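Side-chain contacts in indole-3-acetic acid-amido synthetase GH3.15 (Arabidopsis thaliana, PDB 6E1Q), which joins amino acids, chiefly glutamine, to the auxin precursor indole-3-butyric acid and to the herbicide 2,4-DB in an ATP-dependent reaction: residues Q182-P185 with H186-T189; L206-R209 with D210-A213; A265-P268 with E269-S272. All coordinates share one frame; numbering follows the deposited sequence.

Contact 1. Residues Q182-P185 with H186-T189; sequences QVSP and HAIT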
loop_
_atom_site.group_PDB
_atom_site.type_symbol
_atom_site.label_atom_id
_atom_site.label_comp_id
_atom_site.label_asym_id
_atom_site.label_seq_id
_atom_site.Cartn_x
_atom_site.Cartn_y
_atom_site.Cartn_z
ATOM N N GLN A 182 14.022 11.267 -8.283
ATOM C CA GLN A 182 15.215 10.580 -7.797
ATOM C C GLN A 182 14.793 9.157 -7.462
ATOM O O GLN A 182 14.203 8.895 -6.408
ATOM C CB GLN A 182 15.833 11.275 -6.590
ATOM C CG GLN A 182 17.199 10.733 -6.255
ATOM C CD GLN A 182 18.161 10.918 -7.398
ATOM O OE1 GLN A 182 18.750 11.986 -7.552
ATOM N NE2 GLN A 182 18.319 9.883 -8.221
ATOM N N VAL A 183 15.083 8.238 -8.365
ATOM C CA VAL A 183 14.647 6.865 -8.204
ATOM C C VAL A 183 15.868 5.967 -8.328
ATOM O O VAL A 183 16.789 6.249 -9.106
ATOM C CB VAL A 183 13.547 6.494 -9.228
ATOM C CG1 VAL A 183 14.086 6.449 -10.655
ATOM C CG2 VAL A 183 12.856 5.218 -8.827
ATOM N N SER A 184 15.887 4.906 -7.528
ATOM C CA SER A 184 17.027 4.012 -7.500
ATOM C C SER A 184 17.275 3.412 -8.884
ATOM O O SER A 184 16.341 3.238 -9.674
ATOM C CB SER A 184 16.797 2.903 -6.475
ATOM O OG SER A 184 16.173 1.777 -7.059
ATOM N N PRO A 185 18.531 3.093 -9.207
ATOM C CA PRO A 185 18.793 2.352 -10.452
ATOM C C PRO A 185 18.034 1.034 -10.521
ATOM O O PRO A 185 17.825 0.506 -11.622
ATOM C CB PRO A 185 20.313 2.133 -10.415
ATOM C CG PRO A 185 20.672 2.205 -8.943
ATOM C CD PRO A 185 19.741 3.240 -8.377
ATOM N N HIS A 186 17.585 0.510 -9.376
ATOM C CA HIS A 186 16.933 -0.785 -9.293
ATOM C C HIS A 186 15.422 -0.687 -9.120
ATOM O O HIS A 186 14.792 -1.667 -8.715
ATOM C CB HIS A 186 17.538 -1.599 -8.157
ATOM C CG HIS A 186 19.006 -1.817 -8.300
ATOM N ND1 HIS A 186 19.547 -2.525 -9.350
ATOM C CD2 HIS A 186 20.049 -1.409 -7.541
ATOM C CE1 HIS A 186 20.861 -2.552 -9.226
ATOM N NE2 HIS A 186 21.192 -1.884 -8.136
ATOM N N ALA A 187 14.828 0.467 -9.423
ATOM C CA ALA A 187 13.374 0.523 -9.530
ATOM C C ALA A 187 12.880 -0.168 -10.796
ATOM O O ALA A 187 11.758 -0.686 -10.820
ATOM C CB ALA A 187 12.892 1.966 -9.504
ATOM N N ILE A 188 13.693 -0.184 -11.849
ATOM C CA ILE A 188 13.360 -0.851 -13.102
ATOM C C ILE A 188 14.252 -2.071 -13.339
ATOM O O ILE A 188 13.755 -3.174 -13.579
ATOM C CB ILE A 188 13.431 0.134 -14.291
ATOM C CG1 ILE A 188 12.496 1.329 -14.054
ATOM C CG2 ILE A 188 13.078 -0.572 -15.606
ATOM C CD1 ILE A 188 12.808 2.546 -14.922
ATOM N N THR A 189 15.571 -1.895 -13.260
ATOM C CA THR A 189 16.499 -3.003 -13.455
ATOM C C THR A 189 16.618 -3.816 -12.172
ATOM O O THR A 189 16.945 -3.280 -11.108
ATOM C CB THR A 189 17.881 -2.505 -13.891
ATOM O OG1 THR A 189 17.756 -1.717 -15.081
ATOM C CG2 THR A 189 18.815 -3.691 -14.175
#

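Contact 2. Residues L206-R209 with D210-A213; sequences LLER and DNVA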
loop_
_atom_site.group_PDB
_atom_site.type_symbol
_atom_site.label_atom_id
_atom_site.label_comp_id
_atom_site.label_asym_id
_atom_site.label_seq_id
_atom_site.Cartn_x
_atom_site.Cartn_y
_atom_site.Cartn_z
ATOM N N LEU A 206 21.114 10.585 -0.346
ATOM C CA LEU A 206 21.864 11.469 0.549
ATOM C C LEU A 206 22.723 12.449 -0.242
ATOM O O LEU A 206 22.828 13.622 0.126
ATOM C CB LEU A 206 22.747 10.658 1.503
ATOM C CG LEU A 206 22.032 9.791 2.541
ATOM C CD1 LEU A 206 23.048 8.842 3.160
ATOM C CD2 LEU A 206 21.398 10.681 3.610
ATOM N N LEU A 207 23.369 11.980 -1.309
ATOM C CA LEU A 207 24.162 12.888 -2.137
ATOM C C LEU A 207 23.303 14.005 -2.712
ATOM O O LEU A 207 23.770 15.143 -2.840
ATOM C CB LEU A 207 24.845 12.116 -3.264
ATOM C CG LEU A 207 26.122 11.317 -2.927
ATOM C CD1 LEU A 207 26.356 10.259 -3.988
ATOM C CD2 LEU A 207 27.347 12.234 -2.848
ATOM N N GLU A 208 22.040 13.714 -3.031
ATOM C CA GLU A 208 21.146 14.684 -3.645
ATOM C C GLU A 208 20.245 15.386 -2.636
ATOM O O GLU A 208 19.249 15.997 -3.037
ATOM C CB GLU A 208 20.288 13.996 -4.712
ATOM C CG GLU A 208 21.078 13.584 -5.925
ATOM C CD GLU A 208 21.683 14.789 -6.635
ATOM O OE1 GLU A 208 20.908 15.520 -7.291
ATOM O OE2 GLU A 208 22.915 15.001 -6.529
ATOM N N ARG A 209 20.583 15.342 -1.343
ATOM C CA ARG A 209 19.626 15.784 -0.323
ATOM C C ARG A 209 19.201 17.242 -0.514
ATOM O O ARG A 209 18.088 17.630 -0.123
ATOM C CB ARG A 209 20.217 15.567 1.077
ATOM C CG ARG A 209 21.437 16.434 1.387
ATOM C CD ARG A 209 22.091 16.015 2.683
ATOM N NE ARG A 209 21.318 16.360 3.885
ATOM C CZ ARG A 209 21.622 17.360 4.712
ATOM N NH1 ARG A 209 22.678 18.127 4.476
ATOM N NH2 ARG A 209 20.883 17.587 5.785
ATOM N N ASP A 210 20.052 18.062 -1.108
ATOM C CA ASP A 210 19.676 19.458 -1.279
ATOM C C ASP A 210 18.704 19.669 -2.436
ATOM O O ASP A 210 18.174 20.772 -2.574
ATOM C CB ASP A 210 20.926 20.320 -1.473
ATOM C CG ASP A 210 20.659 21.796 -1.225
ATOM O OD1 ASP A 210 20.409 22.181 -0.062
ATOM O OD2 ASP A 210 20.678 22.566 -2.204
ATOM N N ASN A 211 18.437 18.641 -3.244
ATOM C CA ASN A 211 17.568 18.739 -4.413
ATOM C C ASN A 211 16.256 17.994 -4.243
ATOM O O ASN A 211 15.488 17.875 -5.211
ATOM C CB ASN A 211 18.290 18.205 -5.647
ATOM C CG ASN A 211 19.494 19.022 -5.991
ATOM O OD1 ASN A 211 19.453 20.250 -5.902
ATOM N ND2 ASN A 211 20.595 18.355 -6.342
ATOM N N VAL A 212 15.980 17.496 -3.043
ATOM C CA VAL A 212 14.863 16.594 -2.787
ATOM C C VAL A 212 13.722 17.400 -2.175
ATOM O O VAL A 212 13.879 18.025 -1.118
ATOM C CB VAL A 212 15.296 15.434 -1.873
ATOM C CG1 VAL A 212 14.091 14.597 -1.397
ATOM C CG2 VAL A 212 16.299 14.565 -2.585
ATOM N N ALA A 213 12.567 17.383 -2.839
ATOM C CA ALA A 213 11.395 18.097 -2.362
ATOM C C ALA A 213 10.327 17.174 -1.792
ATOM O O ALA A 213 9.363 17.663 -1.203
ATOM C CB ALA A 213 10.782 18.948 -3.488
HETATM O O HOH W 1 22.988 17.576 -2.161
HETATM O O HOH W 2 15.539 17.789 1.173
#

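Contact 3. Residues A265-P268 with E269-S272; sequences APNP and ELAS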
loop_
_atom_site.group_PDB
_atom_site.type_symbol
_atom_site.label_atom_id
_atom_site.label_comp_id
_atom_site.label_asym_id
_atom_site.label_seq_id
_atom_site.Cartn_x
_atom_site.Cartn_y
_atom_site.Cartn_z
ATOM N N ALA A 265 32.753 13.640 -6.878
ATOM C CA ALA A 265 34.016 14.121 -6.333
ATOM C C ALA A 265 33.985 13.943 -4.824
ATOM O O ALA A 265 32.904 13.873 -4.231
ATOM C CB ALA A 265 34.251 15.594 -6.704
ATOM N N PRO A 266 35.149 13.854 -4.176
ATOM C CA PRO A 266 35.160 13.792 -2.709
ATOM C C PRO A 266 34.388 14.970 -2.127
ATOM O O PRO A 266 34.490 16.097 -2.608
ATOM C CB PRO A 266 36.651 13.861 -2.354
ATOM C CG PRO A 266 37.379 13.466 -3.624
ATOM C CD PRO A 266 36.509 13.890 -4.755
ATOM N N ASN A 267 33.593 14.709 -1.092
ATOM C CA ASN A 267 32.766 15.750 -0.476
ATOM C C ASN A 267 32.798 15.635 1.043
ATOM O O ASN A 267 31.794 15.287 1.682
ATOM C CB ASN A 267 31.337 15.689 -1.011
ATOM C CG ASN A 267 30.665 17.031 -0.963
ATOM O OD1 ASN A 267 31.001 17.869 -0.120
ATOM N ND2 ASN A 267 29.723 17.256 -1.869
ATOM N N PRO A 268 33.941 15.971 1.659
ATOM C CA PRO A 268 34.037 15.910 3.132
ATOM C C PRO A 268 32.979 16.731 3.844
ATOM O O PRO A 268 32.474 16.305 4.890
ATOM C CB PRO A 268 35.443 16.473 3.429
ATOM C CG PRO A 268 36.173 16.449 2.118
ATOM C CD PRO A 268 35.128 16.591 1.047
ATOM N N GLU A 269 32.638 17.910 3.307
ATOM C CA GLU A 269 31.710 18.804 3.998
ATOM C C GLU A 269 30.303 18.225 4.033
ATOM O O GLU A 269 29.612 18.303 5.056
ATOM C CB GLU A 269 31.703 20.184 3.332
ATOM C CG GLU A 269 30.363 20.912 3.457
ATOM C CD GLU A 269 30.447 22.396 3.127
ATOM O OE1 GLU A 269 31.318 22.774 2.311
ATOM O OE2 GLU A 269 29.630 23.172 3.677
ATOM N N LEU A 270 29.849 17.669 2.907
ATOM C CA LEU A 270 28.539 17.039 2.895
ATOM C C LEU A 270 28.516 15.813 3.810
ATOM O O LEU A 270 27.529 15.569 4.518
ATOM C CB LEU A 270 28.152 16.656 1.466
ATOM C CG LEU A 270 26.825 15.873 1.401
ATOM C CD1 LEU A 270 25.671 16.722 1.932
ATOM C CD2 LEU A 270 26.524 15.334 0.003
ATOM N N ALA A 271 29.596 15.034 3.806
ATOM C CA ALA A 271 29.688 13.897 4.709
ATOM C C ALA A 271 29.529 14.348 6.158
ATOM O O ALA A 271 28.762 13.754 6.921
ATOM C CB ALA A 271 31.023 13.169 4.497
ATOM N N SER A 272 30.219 15.427 6.537
ATOM C CA SER A 272 30.193 15.885 7.925
ATOM C C SER A 272 28.803 16.369 8.320
ATOM O O SER A 272 28.360 16.130 9.446
ATOM C CB SER A 272 31.227 17.004 8.130
ATOM O OG SER A 272 32.532 16.475 8.200
#

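Contact 1. Residues Q182-P185 with H186-T189
A chi1 of 68° leaves Val183 CG2 anti to the backbone N, beside the carbonyl carbon, where it meets Ala187 CB at 3.3 Å, tighter than an ordinary methyl contact. His186 keeps CG beside its own backbone N (chi1 -58°), a setting that turns the imidazole back toward Pro185. Pro185 CG stands over one face of that ring, 4.3 Å from its centroid, in a CH-pi contact. The ring is also held at its edge: His186 ND1 donates to Thr189 O at 3.2 Å, with the acceptor in the imidazole plane and the donor raised above the carbonyl plane. Face and edge contacts together probably limit the ring's rotation. The chain itself makes a type I beta turn from Ser184 to Ala187, closed by a nearly straight bond of 3.2 Å from Ala187 N to Ser184 O. Ser184 OG accepts a weak bond from His186 N and has a second partner in Tyr145 O. The turn follows strand 181-183, an outermost strand running parallel to strand 140-143; helix 162-172 packs Leu167 on Val183 and Ala187, helix 253-258 brings Thr254 to Pro185 and His186, and helix 194-207 sets Gln201 beside Ser184.

Contact 2. Residues L206-R209 with D210-A213
Glu208 and Asn211 meet at an oblique angle, the carboxylate and amide planes turned 45° apart. Asn211 ND2 donates to Glu208 OE1 over 3.0 Å, and the two groups use this bond differently: the acceptor lies close to the amide plane of Asn211, whereas the donor reaches OE1 from above the carboxylate plane, 53° out of it. A bend at chi2 of Glu208 (-62°) folds the carboxylate back alongside Asn211, bringing OE1 within reach of ND2. The same two residues are tied through the backbone, where Asn211 N gives a bond of 2.8 Å to Glu208 O. That oxygen also has an apolar neighbour, Val212 CG2, at 3.3 Å.

This is the turn by which the chain passes from a helix to a strand of the alpha/beta N-terminal domain, a member of the ANL clan of adenylating enzymes. Glu208 is the first residue to depart from the helical conformation after helix 194-207, and Val212 opens strand 212-217, which runs parallel to strand 140-143. Lys140 lies at a long, weak ion-pair distance from Glu208 OE1. Two waters span the bend. Water 1 donates to Leu207 O at 2.6 Å and accepts from Asp210 N, while water 2 donates to both Arg209 O, at 2.9 Å, and Val212 O, at 2.8 Å. Arg209 starts off away from residues 210-213, and its guanidinium is held elsewhere: NE and NH2 donate to the carbonyl oxygens of Leu290 and Arg289, respectively, while Asp210 OD2 has a long, weak ion pair with Lys293.

Contact 3. Residues A265-P268 with E269-S272
The amide of Asn267 presents one face to Leu270. Leu270 CB stands almost squarely over Asn267 CG, 3.5 Å away, and CD2 of the same leucine approaches ND2 from that side at 4.2 Å. Leu270 N reaches Asn267 OD1 from this face too, giving a bond of 3.2 Å whose donor lies 59° out of the carbonyl plane rather than on a lone pair. Asn267 can offer OD1 here because its CG is anti to the backbone N (chi1 -152°), beside the carbonyl carbon and thus folded toward the helix that follows.

Asn267 is the N-cap of helix 268-278. Its backbone O takes up the regular helical bond from Ala271 N at 3.1 Å, with the donor nearly in line with the carbonyl. Pro268 follows as the first helical residue, a place where the lack of an N-H costs no helical bond. Its O accepts from Ser272 N at 2.9 Å and, weakly, from Ser272 OG, a hydroxyl that also forms a weak bond with Arg242. Ile241 of helix 220-243 touches Asn267, Leu270 and Ala271. Were Asn267 replaced by an alanine, Leu270 N would probably lose its side-chain capping acceptor and Leu270 CB the amide face that now covers it. Asn267 OD1 supplies an acceptor that the first turn cannot draw from a preceding turn, and its partial negative charge is likely to be favoured by the positive end of the helix dipole, as the carboxylate of Glu269, an exposed residue in the first turn, may also be.

The three contacts follow one another along the chain, all within the GH3 N-terminal domain and on the same side of the chain's centre. Contact 2 lies between the others, its centre about 16 Å from that of contact 1 and about 14 Å from that of contact 3, and touches both: Gln182 OE1 packs on Glu208 CG at 3.3 Å, and Leu270 CD1 on Arg209 CD at 3.7 Å. Contacts 1 and 3 stay about 11 Å apart at their nearest atoms. Helix 194-207 connects the first two, lying between strands 181-183 and 212-217, while contact 3 begins the more outlying helix 268-278. All lie away from the annotated sites, though the Val183 side chain is about 7 Å from a bound ligand.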